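Local coordinates for protein Asp/Glu-specific dipeptidyl-peptidase (Flavobacterium psychrophilum, PDB 5JXF) that removes dipeptides from the N-terminus of oligopeptides as a serine peptidase of family S46, strictly requiring an acidic residue, Asp or Glu, at the P1 position, at residues T203-L211 / A252-Y261. Residues are numbered along the deposited sequence; the frame is centred on the assembly and turned at random.
Sequences TEVFKDVRL and AAYSKDNVPY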
# COMPACT_ATOMS: atom_id res chain seq x y z
N THR A 203 -9.34 -25.37 -37.20
CA THR A 203 -8.17 -24.59 -36.84
C THR A 203 -6.98 -24.95 -37.68
O THR A 203 -6.93 -26.03 -38.32
CB THR A 203 -7.77 -24.81 -35.35
OG1 THR A 203 -7.20 -26.12 -35.21
CG2 THR A 203 -8.97 -24.67 -34.42
N GLU A 204 -6.03 -24.02 -37.70
CA GLU A 204 -4.72 -24.23 -38.28
C GLU A 204 -3.67 -24.11 -37.18
O GLU A 204 -3.52 -23.05 -36.57
CB GLU A 204 -4.43 -23.23 -39.40
CG GLU A 204 -5.46 -23.23 -40.52
CD GLU A 204 -5.02 -22.41 -41.73
OE1 GLU A 204 -4.09 -21.56 -41.57
OE2 GLU A 204 -5.59 -22.61 -42.83
N VAL A 205 -2.93 -25.19 -36.95
CA VAL A 205 -1.92 -25.21 -35.90
C VAL A 205 -0.53 -25.03 -36.45
O VAL A 205 0.02 -25.95 -37.05
CB VAL A 205 -1.99 -26.51 -35.11
CG1 VAL A 205 -1.05 -26.44 -33.89
CG2 VAL A 205 -3.42 -26.78 -34.69
N PHE A 206 0.05 -23.86 -36.26
CA PHE A 206 1.43 -23.68 -36.71
C PHE A 206 2.39 -24.19 -35.63
O PHE A 206 2.11 -24.08 -34.44
CB PHE A 206 1.68 -22.21 -37.08
CG PHE A 206 0.92 -21.77 -38.31
CD1 PHE A 206 -0.44 -21.48 -38.23
CD2 PHE A 206 1.55 -21.71 -39.56
CE1 PHE A 206 -1.15 -21.10 -39.34
CE2 PHE A 206 0.84 -21.35 -40.69
CZ PHE A 206 -0.52 -21.05 -40.59
N LYS A 207 3.52 -24.78 -36.05
CA LYS A 207 4.37 -25.52 -35.12
C LYS A 207 5.82 -25.06 -35.19
O LYS A 207 6.70 -25.63 -34.53
CB LYS A 207 4.28 -27.03 -35.41
CG LYS A 207 2.92 -27.63 -35.00
CD LYS A 207 2.76 -29.09 -35.46
CE LYS A 207 1.32 -29.41 -35.91
NZ LYS A 207 0.96 -28.86 -37.27
N ASP A 208 6.07 -24.03 -35.98
CA ASP A 208 7.40 -23.45 -36.07
C ASP A 208 7.29 -21.96 -35.72
O ASP A 208 7.22 -21.11 -36.60
CB ASP A 208 7.99 -23.65 -37.48
CG ASP A 208 9.38 -23.06 -37.64
OD1 ASP A 208 9.94 -22.54 -36.64
OD2 ASP A 208 9.93 -23.12 -38.76
N VAL A 209 7.29 -21.68 -34.41
CA VAL A 209 7.18 -20.32 -33.87
C VAL A 209 8.47 -19.92 -33.13
O VAL A 209 8.84 -20.51 -32.12
CB VAL A 209 5.98 -20.20 -32.92
CG1 VAL A 209 5.89 -18.80 -32.27
CG2 VAL A 209 4.69 -20.56 -33.68
N ARG A 210 9.16 -18.91 -33.66
CA ARG A 210 10.49 -18.55 -33.18
C ARG A 210 10.48 -17.24 -32.38
O ARG A 210 9.68 -16.36 -32.66
CB ARG A 210 11.46 -18.41 -34.35
CG ARG A 210 11.46 -19.63 -35.26
CD ARG A 210 12.36 -19.47 -36.46
NE ARG A 210 12.12 -20.57 -37.38
CZ ARG A 210 12.67 -20.69 -38.59
NH1 ARG A 210 13.49 -19.76 -39.03
NH2 ARG A 210 12.37 -21.73 -39.35
N LEU A 211 11.35 -17.16 -31.37
CA LEU A 211 11.47 -15.96 -30.52
C LEU A 211 12.13 -14.81 -31.26
O LEU A 211 13.22 -14.97 -31.83
CB LEU A 211 12.28 -16.28 -29.26
CG LEU A 211 12.58 -15.10 -28.31
CD1 LEU A 211 11.30 -14.40 -27.83
CD2 LEU A 211 13.41 -15.56 -27.12
N ALA A 252 3.89 -26.09 -40.66
CA ALA A 252 5.01 -26.98 -40.86
C ALA A 252 5.82 -27.08 -39.58
O ALA A 252 6.02 -26.09 -38.87
CB ALA A 252 5.87 -26.50 -42.00
N ALA A 253 6.27 -28.29 -39.27
CA ALA A 253 7.24 -28.49 -38.22
C ALA A 253 8.47 -27.67 -38.59
O ALA A 253 8.62 -27.24 -39.73
CB ALA A 253 7.58 -29.97 -38.05
N TYR A 254 9.35 -27.44 -37.62
CA TYR A 254 10.50 -26.58 -37.82
C TYR A 254 11.38 -27.01 -38.99
O TYR A 254 11.64 -28.20 -39.19
CB TYR A 254 11.34 -26.52 -36.55
CG TYR A 254 12.70 -25.95 -36.79
CD1 TYR A 254 12.86 -24.59 -37.05
CD2 TYR A 254 13.83 -26.75 -36.77
CE1 TYR A 254 14.11 -24.06 -37.28
CE2 TYR A 254 15.09 -26.23 -37.00
CZ TYR A 254 15.22 -24.88 -37.25
OH TYR A 254 16.48 -24.36 -37.47
N SER A 255 11.85 -26.03 -39.76
CA SER A 255 12.76 -26.29 -40.85
C SER A 255 13.43 -25.01 -41.30
O SER A 255 12.77 -23.98 -41.43
CB SER A 255 12.02 -26.95 -42.03
OG SER A 255 12.79 -26.86 -43.22
N LYS A 256 14.73 -25.07 -41.56
CA LYS A 256 15.47 -23.89 -42.02
C LYS A 256 14.90 -23.34 -43.33
O LYS A 256 15.24 -22.24 -43.75
CB LYS A 256 16.96 -24.21 -42.19
CG LYS A 256 17.86 -22.98 -42.28
N ASP A 257 14.03 -24.11 -43.98
CA ASP A 257 13.46 -23.71 -45.24
C ASP A 257 12.04 -23.18 -45.09
O ASP A 257 11.44 -22.73 -46.06
CB ASP A 257 13.48 -24.88 -46.23
CG ASP A 257 14.75 -25.71 -46.13
OD1 ASP A 257 15.85 -25.11 -46.13
OD2 ASP A 257 14.66 -26.96 -46.07
N ASN A 258 11.50 -23.23 -43.87
CA ASN A 258 10.23 -22.56 -43.63
C ASN A 258 10.39 -21.07 -43.84
O ASN A 258 11.48 -20.54 -43.64
CB ASN A 258 9.70 -22.84 -42.23
CG ASN A 258 9.15 -24.24 -42.10
OD1 ASN A 258 8.94 -24.92 -43.11
ND2 ASN A 258 8.88 -24.67 -40.86
N VAL A 259 9.32 -20.39 -44.25
CA VAL A 259 9.36 -18.93 -44.41
C VAL A 259 8.28 -18.23 -43.56
O VAL A 259 7.35 -18.88 -43.08
CB VAL A 259 9.19 -18.54 -45.90
CG1 VAL A 259 10.22 -19.26 -46.76
CG2 VAL A 259 7.77 -18.85 -46.37
N PRO A 260 8.42 -16.91 -43.34
CA PRO A 260 7.40 -16.18 -42.57
C PRO A 260 5.99 -16.42 -43.07
O PRO A 260 5.70 -16.31 -44.27
CB PRO A 260 7.80 -14.72 -42.77
CG PRO A 260 9.27 -14.78 -42.86
CD PRO A 260 9.60 -16.07 -43.59
N TYR A 261 5.11 -16.72 -42.14
CA TYR A 261 3.71 -16.90 -42.41
C TYR A 261 3.06 -15.60 -42.80
O TYR A 261 3.25 -14.58 -42.11
CB TYR A 261 3.02 -17.47 -41.19
CG TYR A 261 1.52 -17.42 -41.24
CD1 TYR A 261 0.80 -18.20 -42.16
CD2 TYR A 261 0.81 -16.64 -40.32
CE1 TYR A 261 -0.57 -18.18 -42.19
CE2 TYR A 261 -0.56 -16.60 -40.34
CZ TYR A 261 -1.25 -17.38 -41.28
OH TYR A 261 -2.62 -17.34 -41.28
O HOH W 1 4.53 -23.79 -38.73
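Segment 203-211, part of the broken strand 197-214, meets segment 252-261 most closely where the CA atoms of Asp208 and Tyr254 lie 4.7 Å apart, and a water accepting from Lys207 N and Ala252 N spans the two backbones. Segment 252-261 is a loop with a type I turn from Ser255 to Asn258, leading into short strand 259-260; this strand and strand 197-214 both pair with strand 239-245 in a curled antiparallel sheet of the S46 peptidase. Asp208 centres the polar side of the contact. Its chi1 of 180° sets the carboxylate between Arg210 and Asn258. Arg210 grips it side-on, NE reaching OD1 at 3.0 Å and NH2 forming a salt bridge to OD2 at 2.9 Å. The anti lone pair of OD2 takes a nearly straight bond from Asn258 ND2 (2.8 Å, 163°), and the same amide nitrogen also donates to Ala253 O. Replacing Asp208 by alanine removes both oxygens and would probably leave the Arg210 guanidinium without this charge partner and Asn258 without its anchor on the strand. Tyr254 lays CE1 over one guanidinium face, while its CD1 edge faces OD1; Tyr244 adds a cation-pi contact to Arg210. Beyond the water, Phe206 points its edge at the face of Tyr261, planes at 51°, both rings also meeting Phe140; Phe206 CZ comes 3.3 Å from Tyr261 CE1.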